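PDB 6AQ3: trafficking protein particle complex subunit 3 from Naegleria fowleri, which probably serves as a core subunit of the TRAPP tethering complex in vesicle transport and carries a covalently bound palmitic acid. Local coordinates for residues C[92-95]-C[96-100]. Sequence-based numbering, arbitrary orientation.
Sequences IAKV and AFKMF. With PLM (palmitic acid), chain N.
Phe97 N donates a hydrogen bond to Ile92 O, five residues back, at 3.0 Å: a pi-type turn within the alpha-helix 85-101 of this TRAPP-component fold. A pi turn adds a residue to the helical loop, and here an i to i+4 bond reappears at Met99, whose N meets Val95 O at 2.9 Å. Around the widened turn, with chi1 -64° setting CG1 of Ile92 beside the backbone N, its CG2 lies anti to that N and meets CE1 of Phe97 at 3.5 Å, the two side chains crossing at a slant. The Phe97 ring also packs edge-to-face with Phe121.

The same helix packs against the acyl chain of the bound palmitic acid. CB of Ala96 lies 3.6 Å from C7, while CD2 of Phe100 approaches C9 at 3.7 Å, both near the middle of the lipid. Val95 and Met99 lie alongside each other, CG1 4.1 Å from CE, and both touch Phe71 of helix 49-75; Met99 and Phe100 also pack on Ile26 of the second subunit. On the exposed side, Lys94 NZ donates hydrogen bonds to Asn106 OD1 and Ala105 O. Lys94 O accepts no backbone bond from Lys98 N; instead Lys98, bent at its last torsion (chi4 72°), turns NZ back to a weak hydrogen bond with Lys94 O at 3.4 Å.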
loop_
_atom_site.group_PDB
_atom_site.type_symbol
_atom_site.label_atom_id
_atom_site.label_comp_id
_atom_site.label_asym_id
_atom_site.label_seq_id
_atom_site.Cartn_x
_atom_site.Cartn_y
_atom_site.Cartn_z
ATOM N N ILE C 92 12.135 10.540 13.687
ATOM C CA ILE C 92 11.886 9.620 12.579
ATOM C C ILE C 92 12.232 8.191 12.969
ATOM O O ILE C 92 11.413 7.276 12.819
ATOM C CB ILE C 92 12.668 10.054 11.327
ATOM C CG1 ILE C 92 12.173 11.412 10.826
ATOM C CG2 ILE C 92 12.537 9.000 10.236
ATOM C CD1 ILE C 92 13.121 12.054 9.825
ATOM N N ALA C 93 13.445 7.985 13.493
ATOM C CA ALA C 93 13.946 6.630 13.718
ATOM C C ALA C 93 13.171 5.915 14.813
ATOM O O ALA C 93 12.910 4.706 14.708
ATOM C CB ALA C 93 15.439 6.666 14.054
ATOM N N LYS C 94 12.812 6.628 15.878
ATOM C CA LYS C 94 12.231 5.979 17.044
ATOM C C LYS C 94 10.712 6.061 17.108
ATOM O O LYS C 94 10.100 5.227 17.782
ATOM C CB LYS C 94 12.793 6.585 18.336
ATOM C CG LYS C 94 14.299 6.517 18.466
ATOM C CD LYS C 94 14.818 5.099 18.514
ATOM C CE LYS C 94 16.292 5.118 18.888
ATOM N NZ LYS C 94 16.919 3.785 18.817
ATOM N N VAL C 95 10.083 7.047 16.466
ATOM C CA VAL C 95 8.629 7.222 16.538
ATOM C C VAL C 95 7.958 6.923 15.196
ATOM O O VAL C 95 7.112 6.034 15.106
ATOM C CB VAL C 95 8.259 8.628 17.066
ATOM C CG1 VAL C 95 6.741 8.808 17.183
ATOM C CG2 VAL C 95 8.893 8.862 18.431
ATOM N N ALA C 96 8.333 7.650 14.141
ATOM C CA ALA C 96 7.687 7.492 12.838
ATOM C C ALA C 96 7.841 6.075 12.293
ATOM O O ALA C 96 6.884 5.489 11.767
ATOM C CB ALA C 96 8.247 8.506 11.840
ATOM N N PHE C 97 9.058 5.532 12.351
ATOM C CA PHE C 97 9.288 4.203 11.801
ATOM C C PHE C 97 8.428 3.157 12.504
ATOM O O PHE C 97 7.882 2.256 11.855
ATOM C CB PHE C 97 10.777 3.870 11.891
ATOM C CG PHE C 97 11.530 4.182 10.628
ATOM C CD1 PHE C 97 11.464 5.453 10.067
ATOM C CD2 PHE C 97 12.330 3.231 10.020
ATOM C CE1 PHE C 97 12.151 5.755 8.889
ATOM C CE2 PHE C 97 13.041 3.535 8.856
ATOM C CZ PHE C 97 12.948 4.800 8.293
ATOM N N LYS C 98 8.246 3.293 13.820
ATOM C CA LYS C 98 7.382 2.359 14.533
ATOM C C LYS C 98 5.924 2.567 14.151
ATOM O O LYS C 98 5.199 1.602 13.891
ATOM C CB LYS C 98 7.562 2.521 16.042
ATOM C CG LYS C 98 8.903 2.025 16.576
ATOM C CD LYS C 98 8.975 2.184 18.101
ATOM C CE LYS C 98 10.187 1.482 18.711
ATOM N NZ LYS C 98 11.479 2.156 18.425
ATOM N N MET C 99 5.503 3.822 14.045
ATOM C CA MET C 99 4.105 4.148 13.790
ATOM C C MET C 99 3.670 3.714 12.392
ATOM O O MET C 99 2.555 3.207 12.213
ATOM C CB MET C 99 3.912 5.654 13.985
ATOM C CG MET C 99 2.575 6.238 13.567
ATOM S SD MET C 99 2.542 8.031 13.845
ATOM C CE MET C 99 3.086 8.118 15.549
ATOM N N PHE C 100 4.535 3.895 11.387
ATOM C CA PHE C 100 4.163 3.649 9.999
ATOM C C PHE C 100 4.576 2.276 9.474
ATOM O O PHE C 100 3.825 1.666 8.704
ATOM C CB PHE C 100 4.765 4.735 9.101
ATOM C CG PHE C 100 4.226 6.109 9.388
ATOM C CD1 PHE C 100 2.874 6.384 9.231
ATOM C CD2 PHE C 100 5.065 7.125 9.817
ATOM C CE1 PHE C 100 2.368 7.645 9.493
ATOM C CE2 PHE C 100 4.565 8.394 10.087
ATOM C CZ PHE C 100 3.218 8.654 9.921
HETATM C C1 PLM N . 9.997 17.384 13.315
HETATM O O2 PLM N . 11.146 17.610 12.835
HETATM C C2 PLM N . 9.287 15.927 13.201
HETATM C C3 PLM N . 9.877 14.901 12.211
HETATM C C4 PLM N . 8.948 14.545 11.033
HETATM C C5 PLM N . 8.525 13.055 10.947
HETATM C C6 PLM N . 8.253 12.565 9.503
HETATM C C7 PLM N . 7.733 11.112 9.384
HETATM C C8 PLM N . 8.534 10.225 8.396
HETATM C C9 PLM N . 7.858 8.865 8.098
HETATM C CA PLM N . 8.832 7.732 7.652
HETATM C CB PLM N . 8.134 6.396 7.296
HETATM C CC PLM N . 7.919 6.181 5.776
HETATM C CD PLM N . 6.752 5.227 5.442
HETATM C CE PLM N . 6.846 4.539 4.055
HETATM C CF PLM N . 5.483 4.008 3.549
HETATM C CG PLM N . 5.585 2.957 2.429
#